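PDB 6T1B: YlmD from Geobacillus stearothermophilus, which catalyses the phosphorolysis of adenosine, inosine and S-methyl-5'-thioadenosine to the free base and a ribose 1-phosphate, and also deaminates adenosine. Local coordinates for residues L110-E114 and L160-E165; C122-C126 and F252-R256; P178-C184 and S240-C246. All coordinates share one frame. Where two conformers were deposited one is given. Residue numbers count along the deposited sequence, not the author numbering.

Contacts 2 and 3 form one continuous region, with centres about 10 Å apart. Asp125 joins them. Its OD2 lies 2.8 Å from Thr244 OG1 and its O lies 2.9 Å from Ile180 N, both probable hydrogen bonds. Contact 2 reaches the active site: Cys122 and Phe123 line the inosine pocket, and Cys126 binds the catalytic zinc with His81 and His143. Contact 3 holds the second zinc, which is probably structural, on four cysteines. Contact 1 lies on the opposite side of the chain's centre from both, its centre about 27 Å from that of contact 2 and about 29 Å from that of contact 3. Strand 109-112 of contact 1 is followed by strand 118-123 of contact 2.

Contact 1. Residues L110-E114 and L160-E165; sequences LYTDE and LWQTRE
Residues 110-112 are extended, at the end of strand 109-112. The partner, 160-165, lies on helix 153-163. The closest CA pairs, Tyr111-Trp161 and Asp113-Glu165, are both 9.1 Å apart, so side chains fill the gap. Tyr111 points toward the helix in a p rotamer. One face of its ring receives the edge of Trp161, with Tyr111 CG 3.3 Å from Trp161 NE1. The stack is T-shaped: ring planes at 64°, the centroids of the Tyr111 ring and the Trp161 five-membered ring 4.5 Å apart. Tyr111 CE2 also packs 4.2 Å from Leu160 CD1. Tyr111 OH donates to Glu165 OE2 at 2.7 Å, and a water joins Tyr111 OH (2.8 Å) to Arg164 NH1 (2.9 Å). Thr112 points away; its OG1 accepts from Glu114 N at 3.2 Å, an ST turn. Asp113 OD2 and Glu165 OE1 are like charges 4.3 Å apart; a water donates to both, and Lys87 forms a salt bridge with Glu165. This is helix-on-sheet packing, with one aromatic pair joining helix 153-163 to the strand end.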
ATOM      1  N   LEU A 110      -4.369   2.037  -7.770  1.00  9.99           N
ATOM      2  CA  LEU A 110      -5.401   1.421  -8.579  1.00  9.88           C
ATOM      3  C   LEU A 110      -6.705   1.469  -7.803  1.00 10.05           C
ATOM      4  O   LEU A 110      -6.697   1.469  -6.566  1.00 10.93           O
ATOM      5  CB  LEU A 110      -5.113  -0.058  -8.853  1.00 10.52           C
ATOM      6  CG  LEU A 110      -3.837  -0.363  -9.616  1.00 11.35           C
ATOM      7  CD1 LEU A 110      -3.568  -1.856  -9.643  1.00 11.94           C
ATOM      8  CD2 LEU A 110      -3.887   0.235 -11.000  1.00 12.10           C
ATOM      9  N   TYR A 111      -7.823   1.479  -8.521  1.00 10.58           N
ATOM     10  CA  TYR A 111      -9.092   1.261  -7.843  1.00 10.67           C
ATOM     11  C   TYR A 111     -10.043   0.525  -8.767  1.00 12.07           C
ATOM     12  O   TYR A 111      -9.865   0.527  -9.986  1.00 12.60           O
ATOM     13  CB  TYR A 111      -9.744   2.540  -7.323  1.00 11.46           C
ATOM     14  CG  TYR A 111     -10.289   3.519  -8.328  1.00 12.72           C
ATOM     15  CD1 TYR A 111     -11.625   3.483  -8.707  1.00 13.31           C
ATOM     16  CD2 TYR A 111      -9.494   4.535  -8.827  1.00 14.25           C
ATOM     17  CE1 TYR A 111     -12.143   4.416  -9.582  1.00 15.61           C
ATOM     18  CE2 TYR A 111     -10.014   5.464  -9.693  1.00 15.84           C
ATOM     19  CZ  TYR A 111     -11.320   5.405 -10.067  1.00 16.64           C
ATOM     20  OH  TYR A 111     -11.815   6.359 -10.933  1.00 19.99           O
ATOM     21  N   THR A 112     -11.073  -0.093  -8.187  1.00 12.54           N
ATOM     22  CA  THR A 112     -12.084  -0.764  -8.985  1.00 12.63           C
ATOM     23  C   THR A 112     -13.407  -0.772  -8.236  1.00 15.10           C
ATOM     24  O   THR A 112     -13.439  -0.811  -6.997  1.00 14.43           O
ATOM     25  CB  THR A 112     -11.665  -2.200  -9.324  1.00 13.56           C
ATOM     26  OG1 THR A 112     -12.597  -2.810 -10.220  1.00 14.68           O
ATOM     27  CG2 THR A 112     -11.561  -3.063  -8.068  1.00 14.68           C
ATOM     28  N   ASP A 113     -14.489  -0.761  -8.994  1.00 14.96           N
ATOM     29  CA  ASP A 113     -15.812  -0.951  -8.424  1.00 15.71           C
ATOM     30  C   ASP A 113     -16.403  -2.316  -8.767  1.00 15.68           C
ATOM     31  O   ASP A 113     -17.574  -2.567  -8.506  1.00 17.38           O
ATOM     32  CB  ASP A 113     -16.756   0.205  -8.782  1.00 18.52           C
ATOM     33  CG  ASP A 113     -17.079   0.276 -10.257  1.00 17.33           C
ATOM     34  OD1 ASP A 113     -16.600  -0.574 -11.011  1.00 20.29           O
ATOM     35  OD2 ASP A 113     -17.823   1.202 -10.660  1.00 19.94           O
ATOM     36  N   GLU A 114     -15.581  -3.234  -9.274  1.00 16.51           N
ATOM     37  CA  GLU A 114     -16.033  -4.565  -9.640  1.00 16.27           C
ATOM     38  C   GLU A 114     -15.531  -5.590  -8.639  1.00 17.65           C
ATOM     39  O   GLU A 114     -14.453  -5.432  -8.066  1.00 17.78           O
ATOM     40  CB  GLU A 114     -15.545  -4.937 -11.049  1.00 17.57           C
ATOM     41  CG  GLU A 114     -16.013  -3.961 -12.107  1.00 18.57           C
ATOM     42  CD  GLU A 114     -15.694  -4.367 -13.527  1.00 20.98           C
ATOM     43  OE1 GLU A 114     -16.060  -3.588 -14.432  1.00 22.41           O
ATOM     44  OE2 GLU A 114     -15.090  -5.437 -13.753  1.00 23.19           O
ATOM     45  N   LEU A 160     -10.542  11.500  -7.337  1.00 16.77           N
ATOM     46  CA  LEU A 160     -11.072  10.690  -8.431  1.00 16.25           C
ATOM     47  C   LEU A 160     -12.387  10.037  -8.031  1.00 15.93           C
ATOM     48  O   LEU A 160     -13.330   9.998  -8.828  1.00 18.36           O
ATOM     49  CB  LEU A 160     -10.072   9.621  -8.854  1.00 16.55           C
ATOM     50  CG  LEU A 160      -8.815  10.132  -9.560  1.00 15.26           C
ATOM     51  CD1 LEU A 160      -7.779   9.018  -9.723  1.00 16.39           C
ATOM     52  CD2 LEU A 160      -9.160  10.718 -10.902  1.00 21.54           C
ATOM     53  N   TRP A 161     -12.482   9.540  -6.797  1.00 16.67           N
ATOM     54  CA  TRP A 161     -13.733   8.919  -6.376  1.00 15.57           C
ATOM     55  C   TRP A 161     -14.862   9.942  -6.351  1.00 19.24           C
ATOM     56  O   TRP A 161     -16.002   9.632  -6.716  1.00 19.43           O
ATOM     57  CB  TRP A 161     -13.565   8.221  -5.036  1.00 17.00           C
ATOM     58  CG  TRP A 161     -12.775   6.952  -5.127  1.00 13.85           C
ATOM     59  CD1 TRP A 161     -11.938   6.566  -6.138  1.00 14.71           C
ATOM     60  CD2 TRP A 161     -12.738   5.883  -4.163  1.00 13.03           C
ATOM     61  NE1 TRP A 161     -11.387   5.338  -5.857  1.00 13.18           N
ATOM     62  CE2 TRP A 161     -11.888   4.891  -4.658  1.00 13.29           C
ATOM     63  CE3 TRP A 161     -13.391   5.661  -2.949  1.00 13.47           C
ATOM     64  CZ2 TRP A 161     -11.633   3.720  -3.962  1.00 12.91           C
ATOM     65  CZ3 TRP A 161     -13.133   4.503  -2.266  1.00 13.44           C
ATOM     66  CH2 TRP A 161     -12.265   3.548  -2.766  1.00 14.18           C
ATOM     67  N   GLN A 162     -14.558  11.191  -5.961  1.00 18.82           N
ATOM     68  CA  GLN A 162     -15.589  12.218  -5.902  1.00 23.50           C
ATOM     69  C   GLN A 162     -15.991  12.661  -7.294  1.00 23.55           C
ATOM     70  O   GLN A 162     -17.180  12.724  -7.617  1.00 24.50           O
ATOM     71  CB  GLN A 162     -15.088  13.398  -5.078  1.00 24.01           C
ATOM     72  CG  GLN A 162     -16.185  14.419  -4.807  1.00 36.01           C
ATOM     73  CD  GLN A 162     -15.843  15.360  -3.672  1.00 69.41           C
ATOM     74  OE1 GLN A 162     -14.718  15.361  -3.166  1.00 66.94           O
ATOM     75  NE2 GLN A 162     -16.817  16.168  -3.260  1.00 68.48           N
ATOM     76  N   THR A 163     -15.005  12.962  -8.145  1.00 21.94           N
ATOM     77  CA  THR A 163     -15.305  13.619  -9.415  1.00 26.54           C
ATOM     78  C   THR A 163     -15.677  12.635 -10.510  1.00 25.57           C
ATOM     79  O   THR A 163     -16.493  12.963 -11.375  1.00 28.33           O
ATOM     80  CB  THR A 163     -14.127  14.474  -9.881  1.00 27.61           C
ATOM     81  OG1 THR A 163     -13.001  13.653 -10.223  1.00 27.71           O
ATOM     82  CG2 THR A 163     -13.719  15.446  -8.792  1.00 32.81           C
ATOM     83  N   ARG A 164     -15.085  11.446 -10.519  1.00 23.33           N
ATOM     84  CA  ARG A 164     -15.402  10.468 -11.547  1.00 21.76           C
ATOM     85  C   ARG A 164     -16.385   9.411 -11.098  1.00 23.83           C
ATOM     86  O   ARG A 164     -17.167   8.931 -11.923  1.00 26.82           O
ATOM     87  CB  ARG A 164     -14.123   9.817 -12.063  1.00 23.65           C
ATOM     88  CG  ARG A 164     -13.151  10.848 -12.617  1.00 30.82           C
ATOM     89  CD  ARG A 164     -12.010  10.203 -13.352  1.00 51.05           C
ATOM     90  NE  ARG A 164     -11.067  11.194 -13.857  1.00 52.24           N
ATOM     91  CZ  ARG A 164      -9.936  10.893 -14.485  1.00 63.35           C
ATOM     92  NH1 ARG A 164      -9.606   9.623 -14.689  1.00 39.15           N
ATOM     93  NH2 ARG A 164      -9.137  11.860 -14.908  1.00 64.08           N
ATOM     94  N   GLU A 165     -16.382   9.049  -9.815  1.00 19.00           N
ATOM     95  CA  GLU A 165     -17.279   8.016  -9.302  1.00 19.69           C
ATOM     96  C   GLU A 165     -18.424   8.574  -8.471  1.00 22.82           C
ATOM     97  O   GLU A 165     -19.323   7.812  -8.088  1.00 22.76           O
ATOM     98  CB  GLU A 165     -16.487   6.975  -8.490  1.00 18.77           C
ATOM     99  CG  GLU A 165     -15.177   6.525  -9.145  1.00 19.69           C
ATOM    100  CD  GLU A 165     -15.341   5.903 -10.526  1.00 21.81           C
ATOM    101  OE1 GLU A 165     -16.361   5.242 -10.761  1.00 26.87           O
ATOM    102  OE2 GLU A 165     -14.424   6.073 -11.374  1.00 20.75           O
TER
HETATM  103  O   HOH W   1     -10.590   7.212 -13.332  1.00 33.08           O
HETATM  104  O   HOH W   2     -17.603   3.662  -9.140  1.00 20.72           O

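Contact 2. Residues C122-C126 and F252-R256; sequences CFADC and FSHRR. With NOS (inosine), chain B.
Asp125 reaches over the turn at 253-255 and binds it with both carboxylate oxygens. In this YfiH/LACC1-family fold the end of strand 118-123 and the loop after it, which carry pocket and zinc residues, meet the loop at 252-256. Ala124 and Ser253 are in register, CA to CA 4.7 Å. Residues 254-256 have helical backbone angles, while Asp125 has a positive phi of 142°. His254 N donates to Ala124 O at 2.8 Å, nearly straight. Ala124 CB packs 4.1 Å from Phe252 CB. Asp125 is an m rotamer: its OD1 accepts from Arg255 N at 2.8 Å and its OD2 from Ser253 OG at 2.7 Å. Asp125 OD2 is also hydrogen-bonded to Thr244 OG1. Ser253, in a t rotamer, closes an ST motif, its OG accepting from Arg256 N at 3.0 Å. Cys126 makes no contact with 252-256; it binds the catalytic zinc with His81 and His143. Cys122 and Phe123 belong to the inosine pocket. There inosine O5' donates to Cys122 O at 3.1 Å.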
ATOM      1  N   CYS A 122       3.198  -3.801  -4.319  1.00  8.64           N
ATOM      2  CA  CYS A 122       4.343  -4.266  -3.561  1.00  8.84           C
ATOM      3  C   CYS A 122       4.905  -3.192  -2.652  1.00  9.20           C
ATOM      4  O   CYS A 122       4.941  -2.013  -3.044  1.00  9.96           O
ATOM      5  CB  CYS A 122       5.439  -4.688  -4.534  1.00 10.31           C
ATOM      6  SG  CYS A 122       5.132  -6.260  -5.363  1.00 13.73           S
ATOM      7  N   PHE A 123       5.399  -3.610  -1.475  1.00  8.58           N
ATOM      8  CA  PHE A 123       5.833  -2.691  -0.439  1.00  9.58           C
ATOM      9  C   PHE A 123       7.009  -3.261   0.341  1.00  9.79           C
ATOM     10  O   PHE A 123       7.058  -4.461   0.624  1.00 10.55           O
ATOM     11  CB  PHE A 123       4.698  -2.435   0.557  1.00 10.60           C
ATOM     12  CG  PHE A 123       3.609  -1.643  -0.035  1.00 10.15           C
ATOM     13  CD1 PHE A 123       3.670  -0.264  -0.010  1.00 10.55           C
ATOM     14  CD2 PHE A 123       2.585  -2.255  -0.715  1.00  9.03           C
ATOM     15  CE1 PHE A 123       2.688   0.500  -0.617  1.00 11.20           C
ATOM     16  CE2 PHE A 123       1.600  -1.488  -1.331  1.00 10.51           C
ATOM     17  CZ  PHE A 123       1.664  -0.115  -1.286  1.00 10.90           C
ATOM     18  N   ALA A 124       7.917  -2.379   0.784  1.00  9.71           N
ATOM     19  CA  ALA A 124       8.936  -2.719   1.771  1.00  9.26           C
ATOM     20  C   ALA A 124       9.468  -1.451   2.443  1.00 10.44           C
ATOM     21  O   ALA A 124      10.664  -1.188   2.451  1.00 11.30           O
ATOM     22  CB  ALA A 124      10.067  -3.522   1.148  1.00 11.32           C
ATOM     23  N   ASP A 125       8.537  -0.652   2.967  1.00 10.35           N
ATOM     24  CA  ASP A 125       8.778   0.544   3.774  1.00 11.46           C
ATOM     25  C   ASP A 125       7.744   1.625   3.398  1.00 11.39           C
ATOM     26  O   ASP A 125       7.284   2.365   4.259  1.00 12.55           O
ATOM     27  CB  ASP A 125      10.154   1.184   3.618  1.00 11.34           C
ATOM     28  CG  ASP A 125      11.249   0.509   4.432  1.00 12.97           C
ATOM     29  OD1 ASP A 125      12.400   0.850   4.133  1.00 12.70           O
ATOM     30  OD2 ASP A 125      10.995  -0.299   5.373  1.00 12.28           O
ATOM     31  N   CYS A 126       7.393   1.739   2.122  1.00 10.71           N
ATOM     32  CA  CYS A 126       6.495   2.810   1.684  1.00 12.34           C
ATOM     33  C   CYS A 126       5.100   2.546   2.228  1.00 11.43           C
ATOM     34  O   CYS A 126       4.759   1.433   2.606  1.00 11.79           O
ATOM     35  CB  CYS A 126       6.502   2.903   0.167  1.00 15.11           C
ATOM     36  SG  CYS A 126       8.098   3.455  -0.509  1.00 20.09           S
ATOM     37  N   PHE A 252      10.148  -7.425   5.130  1.00 10.42           N
ATOM     38  CA  PHE A 252      11.230  -6.855   4.355  1.00 10.33           C
ATOM     39  C   PHE A 252      11.233  -5.348   4.587  1.00 11.32           C
ATOM     40  O   PHE A 252      10.184  -4.727   4.737  1.00 11.30           O
ATOM     41  CB  PHE A 252      11.019  -7.078   2.862  1.00  9.26           C
ATOM     42  CG  PHE A 252      10.861  -8.522   2.468  1.00  9.07           C
ATOM     43  CD1 PHE A 252       9.642  -8.978   1.935  1.00 12.32           C
ATOM     44  CD2 PHE A 252      11.898  -9.430   2.588  1.00 10.95           C
ATOM     45  CE1 PHE A 252       9.496 -10.318   1.565  1.00 12.11           C
ATOM     46  CE2 PHE A 252      11.741 -10.747   2.222  1.00 11.14           C
ATOM     47  CZ  PHE A 252      10.534 -11.174   1.684  1.00 10.52           C
ATOM     48  N   SER A 253      12.417  -4.743   4.543  1.00  9.82           N
ATOM     49  CA  SER A 253      12.548  -3.304   4.695  1.00 10.30           C
ATOM     50  C   SER A 253      13.670  -2.819   3.793  1.00  9.49           C
ATOM     51  O   SER A 253      14.826  -3.169   4.011  1.00 10.93           O
ATOM     52  CB  SER A 253      12.856  -2.921   6.146  1.00 11.76           C
ATOM     53  OG  SER A 253      13.201  -1.557   6.260  1.00 11.98           O
ATOM     54  N   HIS A 254      13.327  -1.996   2.810  1.00 10.11           N
ATOM     55  CA  HIS A 254      14.357  -1.429   1.940  1.00 10.62           C
ATOM     56  C   HIS A 254      15.445  -0.728   2.730  1.00 11.75           C
ATOM     57  O   HIS A 254      16.634  -0.869   2.422  1.00 13.52           O
ATOM     58  CB  HIS A 254      13.671  -0.464   0.981  1.00 11.81           C
ATOM     59  CG  HIS A 254      14.615   0.295   0.110  1.00 13.47           C
ATOM     60  ND1 HIS A 254      15.165  -0.251  -1.026  1.00 15.03           N
ATOM     61  CD2 HIS A 254      15.107   1.549   0.211  1.00 20.11           C
ATOM     62  CE1 HIS A 254      15.964   0.634  -1.588  1.00 13.03           C
ATOM     63  NE2 HIS A 254      15.951   1.736  -0.857  1.00 21.68           N
ATOM     64  N   ARG A 255      15.071   0.024   3.763  1.00 11.34           N
ATOM     65  CA  ARG A 255      16.068   0.755   4.528  1.00 13.52           C
ATOM     66  C   ARG A 255      16.873  -0.180   5.424  1.00 13.43           C
ATOM     67  O   ARG A 255      18.108  -0.144   5.418  1.00 15.29           O
ATOM     68  CB  ARG A 255      15.439   1.881   5.338  1.00 16.99           C
ATOM     69  CG  ARG A 255      16.484   2.703   6.090  1.00 24.88           C
ATOM     70  CD  ARG A 255      15.929   4.017   6.622  1.00 61.35           C
ATOM     71  NE  ARG A 255      15.928   5.057   5.597  1.00 74.51           N
ATOM     72  CZ  ARG A 255      16.450   6.274   5.741  1.00 58.16           C
ATOM     73  NH1 ARG A 255      17.013   6.648   6.888  1.00 55.61           N
ATOM     74  NH2 ARG A 255      16.384   7.129   4.732  1.00 66.78           N
ATOM     75  N   ARG A 256      16.190  -1.020   6.223  1.00 12.55           N
ATOM     76  CA  ARG A 256      16.933  -1.839   7.185  1.00 14.00           C
ATOM     77  C   ARG A 256      17.810  -2.848   6.466  1.00 13.60           C
ATOM     78  O   ARG A 256      18.918  -3.160   6.916  1.00 15.64           O
ATOM     79  CB  ARG A 256      15.965  -2.591   8.100  1.00 14.61           C
ATOM     80  CG  ARG A 256      16.629  -3.385   9.226  1.00 15.49           C
ATOM     81  CD  ARG A 256      15.681  -4.391   9.860  1.00 20.16           C
ATOM     82  NE  ARG A 256      15.274  -5.338   8.846  1.00 21.99           N
ATOM     83  CZ  ARG A 256      14.024  -5.603   8.470  1.00 14.99           C
ATOM     84  NH1 ARG A 256      12.982  -5.057   9.065  1.00 17.53           N
ATOM     85  NH2 ARG A 256      13.842  -6.467   7.501  1.00 14.41           N
TER
HETATM   86  N9  NOS B 301       9.300  -3.335  -7.268  1.00 28.56           N
HETATM   87  C4  NOS B 301       8.046  -3.601  -7.675  1.00 26.01           C
HETATM   88  N3  NOS B 301       6.834  -2.767  -7.861  1.00 25.85           N
HETATM   89  C2  NOS B 301       5.633  -3.371  -8.363  1.00 25.92           C
HETATM   90  N1  NOS B 301       5.578  -4.769  -8.688  1.00 25.76           N
HETATM   91  C6  NOS B 301       6.702  -5.611  -8.530  1.00 23.83           C
HETATM   92  O6  NOS B 301       6.587  -6.774  -8.806  1.00 19.81           O
HETATM   93  C5  NOS B 301       7.978  -4.937  -7.987  1.00 24.18           C
HETATM   94  N7  NOS B 301       9.136  -5.454  -7.716  1.00 21.97           N
HETATM   95  C8  NOS B 301       9.959  -4.498  -7.289  1.00 27.12           C
HETATM   96  C5' NOS B 301       7.456  -0.565  -4.544  1.00 40.47           C
HETATM   97  O5' NOS B 301       7.536  -0.321  -3.142  1.00 41.78           O
HETATM   98  C4' NOS B 301       8.823  -0.531  -5.178  1.00 38.12           C
HETATM   99  O4' NOS B 301       9.217  -1.889  -5.479  1.00 35.88           O
HETATM  100  C1' NOS B 301       9.667  -1.981  -6.815  1.00 33.55           C
HETATM  101  C2' NOS B 301       9.045  -0.807  -7.565  1.00 36.43           C
HETATM  102  O2' NOS B 301       9.876  -0.413  -8.648  1.00 37.52           O
HETATM  103  C3' NOS B 301       8.940   0.265  -6.479  1.00 38.34           C
HETATM  104  O3' NOS B 301      10.153   1.037  -6.448  1.00 39.57           O

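Contact 3. Residues P178-C184 and S240-C246; sequences PAIGPCC and SERCTSC
Two loops without regular structure face each other here. CA atoms of Pro178 and Arg242, and of Ile180 and Cys243, are each 4.9 Å apart. Ser240, a t rotamer, points toward Pro178, its OG 3.7 Å from Pro178 CG. That OG accepts from Arg242 N at 3.2 Å, an ST turn, and also bonds Asp4. Arg242 O takes a weak bond from Ala179 N at 3.3 Å, while the guanidinium leads away to Phe6 O and Glu247. Cys243 is a t rotamer. Its CA lies 3.1 Å from Ala179 O in a CA-H...O contact, and its SG accepts from Gly181 N and Cys246 N, both at 3.3 Å. From Thr244 to Cys246 the backbone angles are helical. Thr244 N donates to Ala179 O at 3.1 Å, and its p-rotamer hydroxyl bonds Asp125. Ser245 OG lies 3.2 Å from Cys184 SG. Cys246 SG sits 3.8 Å from Cys183 SG and 3.6 Å from Cys184 SG. Cys183, Cys184, Cys243 and Cys246 all bind one zinc, Cys243 and Cys246 as a CxxC pair. Four sulfur ligands without substrate suit a site that is probably structural, with the metal tying both loops together and Gly181 N and Cys246 N donating to the Cys243 sulfur.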
ATOM      1  N   PRO A 178       1.135  -1.132   7.508  1.00 12.28           N
ATOM      2  CA  PRO A 178       2.524  -1.149   7.990  1.00 13.77           C
ATOM      3  C   PRO A 178       3.476  -0.483   7.009  1.00 12.95           C
ATOM      4  O   PRO A 178       3.410  -0.717   5.801  1.00 14.13           O
ATOM      5  CB  PRO A 178       2.818  -2.643   8.137  1.00 14.56           C
ATOM      6  CG  PRO A 178       1.480  -3.255   8.410  1.00 16.53           C
ATOM      7  CD  PRO A 178       0.529  -2.477   7.533  1.00 15.15           C
ATOM      8  N   ALA A 179       4.396   0.301   7.554  1.00 13.03           N
ATOM      9  CA  ALA A 179       5.315   1.113   6.770  1.00 13.24           C
ATOM     10  C   ALA A 179       6.433   1.539   7.693  1.00 14.60           C
ATOM     11  O   ALA A 179       6.397   1.290   8.898  1.00 15.98           O
ATOM     12  CB  ALA A 179       4.602   2.319   6.163  1.00 13.79           C
ATOM     13  N   ILE A 180       7.456   2.167   7.131  1.00 13.43           N
ATOM     14  CA  ILE A 180       8.568   2.591   7.961  1.00 14.72           C
ATOM     15  C   ILE A 180       8.108   3.749   8.841  1.00 15.64           C
ATOM     16  O   ILE A 180       7.419   4.663   8.385  1.00 18.29           O
ATOM     17  CB  ILE A 180       9.785   2.951   7.097  1.00 14.72           C
ATOM     18  CG1 ILE A 180      11.027   3.081   7.962  1.00 18.02           C
ATOM     19  CG2 ILE A 180       9.513   4.178   6.275  1.00 17.18           C
ATOM     20  CD1 ILE A 180      12.290   3.246   7.161  1.00 20.69           C
ATOM     21  N   GLY A 181       8.497   3.712  10.107  1.00 19.52           N
ATOM     22  CA  GLY A 181       8.123   4.740  11.048  1.00 19.88           C
ATOM     23  C   GLY A 181       9.201   5.789  11.208  1.00 21.12           C
ATOM     24  O   GLY A 181      10.335   5.631  10.761  1.00 20.58           O
ATOM     25  N   PRO A 182       8.848   6.891  11.880  1.00 20.96           N
ATOM     26  CA  PRO A 182       9.836   7.942  12.139  1.00 21.11           C
ATOM     27  C   PRO A 182      10.921   7.473  13.068  1.00 26.12           C
ATOM     28  O   PRO A 182      11.993   8.091  13.120  1.00 32.10           O
ATOM     29  CB  PRO A 182       9.004   9.068  12.762  1.00 28.49           C
ATOM     30  CG  PRO A 182       7.795   8.379  13.334  1.00 26.32           C
ATOM     31  CD  PRO A 182       7.522   7.202  12.435  1.00 22.48           C
ATOM     32  N   CYS A 183      10.655   6.402  13.826  1.00 25.22           N
ATOM     33  CA  CYS A 183      11.694   5.712  14.580  1.00 34.35           C
ATOM     34  C   CYS A 183      12.908   5.371  13.726  1.00 29.62           C
ATOM     35  O   CYS A 183      14.033   5.344  14.239  1.00 34.83           O
ATOM     36  CB  CYS A 183      11.105   4.415  15.159  1.00 29.80           C
ATOM     37  SG  CYS A 183       9.875   3.556  14.094  1.00 27.81           S
ATOM     38  N   CYS A 184      12.696   5.102  12.429  1.00 28.50           N
ATOM     39  CA  CYS A 184      13.731   4.571  11.557  1.00 30.65           C
ATOM     40  C   CYS A 184      13.945   5.345  10.260  1.00 27.23           C
ATOM     41  O   CYS A 184      14.876   5.015   9.525  1.00 30.97           O
ATOM     42  CB  CYS A 184      13.385   3.119  11.155  1.00 27.64           C
ATOM     43  SG  CYS A 184      13.188   1.943  12.527  1.00 29.29           S
ATOM     44  N   SER A 240      -2.247   1.637  11.063  1.00 14.81           N
ATOM     45  CA  SER A 240      -1.420   0.624  11.704  1.00 14.51           C
ATOM     46  C   SER A 240      -0.230   1.271  12.403  1.00 14.89           C
ATOM     47  O   SER A 240       0.396   2.188  11.863  1.00 17.68           O
ATOM     48  CB  SER A 240      -0.883  -0.341  10.645  1.00 16.39           C
ATOM     49  OG  SER A 240      -0.065  -1.347  11.215  1.00 16.60           O
ATOM     50  N   GLU A 241       0.118   0.756  13.580  1.00 17.17           N
ATOM     51  CA  GLU A 241       1.308   1.200  14.291  1.00 20.48           C
ATOM     52  C   GLU A 241       2.548   0.380  13.922  1.00 19.17           C
ATOM     53  O   GLU A 241       3.635   0.652  14.450  1.00 22.06           O
ATOM     54  CB  GLU A 241       1.105   1.121  15.809  1.00 23.24           C
ATOM     55  CG  GLU A 241      -0.206   1.683  16.339  1.00 29.43           C
ATOM     56  CD  GLU A 241      -0.185   3.180  16.533  1.00 68.14           C
ATOM     57  OE1 GLU A 241      -1.058   3.694  17.266  1.00 89.36           O
ATOM     58  OE2 GLU A 241       0.700   3.843  15.951  1.00 84.69           O
ATOM     59  N   ARG A 242       2.413  -0.617  13.056  1.00 16.73           N
ATOM     60  CA  ARG A 242       3.533  -1.498  12.761  1.00 16.38           C
ATOM     61  C   ARG A 242       4.547  -0.786  11.877  1.00 17.83           C
ATOM     62  O   ARG A 242       4.192  -0.191  10.847  1.00 16.02           O
ATOM     63  CB  ARG A 242       3.033  -2.752  12.052  1.00 18.70           C
ATOM     64  CG  ARG A 242       2.112  -3.609  12.878  1.00 20.24           C
ATOM     65  CD  ARG A 242       1.625  -4.759  12.033  1.00 20.07           C
ATOM     66  NE  ARG A 242       0.716  -5.657  12.733  1.00 21.49           N
ATOM     67  CZ  ARG A 242       1.093  -6.707  13.454  1.00 23.54           C
ATOM     68  NH1 ARG A 242       2.373  -6.991  13.608  1.00 25.35           N
ATOM     69  NH2 ARG A 242       0.170  -7.463  14.035  1.00 29.06           N
ATOM     70  N   CYS A 243       5.827  -0.899  12.258  1.00 17.86           N
ATOM     71  CA  CYS A 243       6.947  -0.369  11.485  1.00 16.08           C
ATOM     72  C   CYS A 243       7.642  -1.525  10.774  1.00 17.87           C
ATOM     73  O   CYS A 243       8.062  -2.488  11.425  1.00 17.48           O
ATOM     74  CB  CYS A 243       7.973   0.314  12.406  1.00 18.28           C
ATOM     75  SG  CYS A 243       9.460   0.891  11.553  1.00 20.08           S
ATOM     76  N   THR A 244       7.795  -1.398   9.446  1.00 15.17           N
ATOM     77  CA  THR A 244       8.447  -2.429   8.641  1.00 15.48           C
ATOM     78  C   THR A 244       9.918  -2.582   8.998  1.00 16.14           C
ATOM     79  O   THR A 244      10.448  -3.693   8.956  1.00 16.03           O
ATOM     80  CB  THR A 244       8.309  -2.108   7.148  1.00 14.62           C
ATOM     81  OG1 THR A 244       8.660  -0.735   6.909  1.00 15.55           O
ATOM     82  CG2 THR A 244       6.914  -2.297   6.704  1.00 14.98           C
ATOM     83  N   SER A 245      10.597  -1.465   9.296  1.00 14.67           N
ATOM     84  CA  SER A 245      11.991  -1.573   9.686  0.72 15.71           C
ATOM     85  C   SER A 245      12.127  -2.232  11.053  1.00 17.79           C
ATOM     86  O   SER A 245      13.008  -3.076  11.224  1.00 18.88           O
ATOM     87  CB  SER A 245      12.699  -0.212   9.646  0.72 15.30           C
ATOM     88  OG  SER A 245      13.964  -0.271  10.296  0.72 18.48           O
ATOM     89  N   CYS A 246      11.277  -1.883  12.013  1.00 16.64           N
ATOM     90  CA  CYS A 246      11.413  -2.385  13.368  1.00 18.15           C
ATOM     91  C   CYS A 246      11.073  -3.861  13.479  1.00 19.13           C
ATOM     92  O   CYS A 246      11.723  -4.597  14.215  1.00 20.58           O
ATOM     93  CB  CYS A 246      10.471  -1.612  14.290  1.00 17.21           C
ATOM     94  SG  CYS A 246      11.086   0.036  14.789  1.00 28.65           S
TER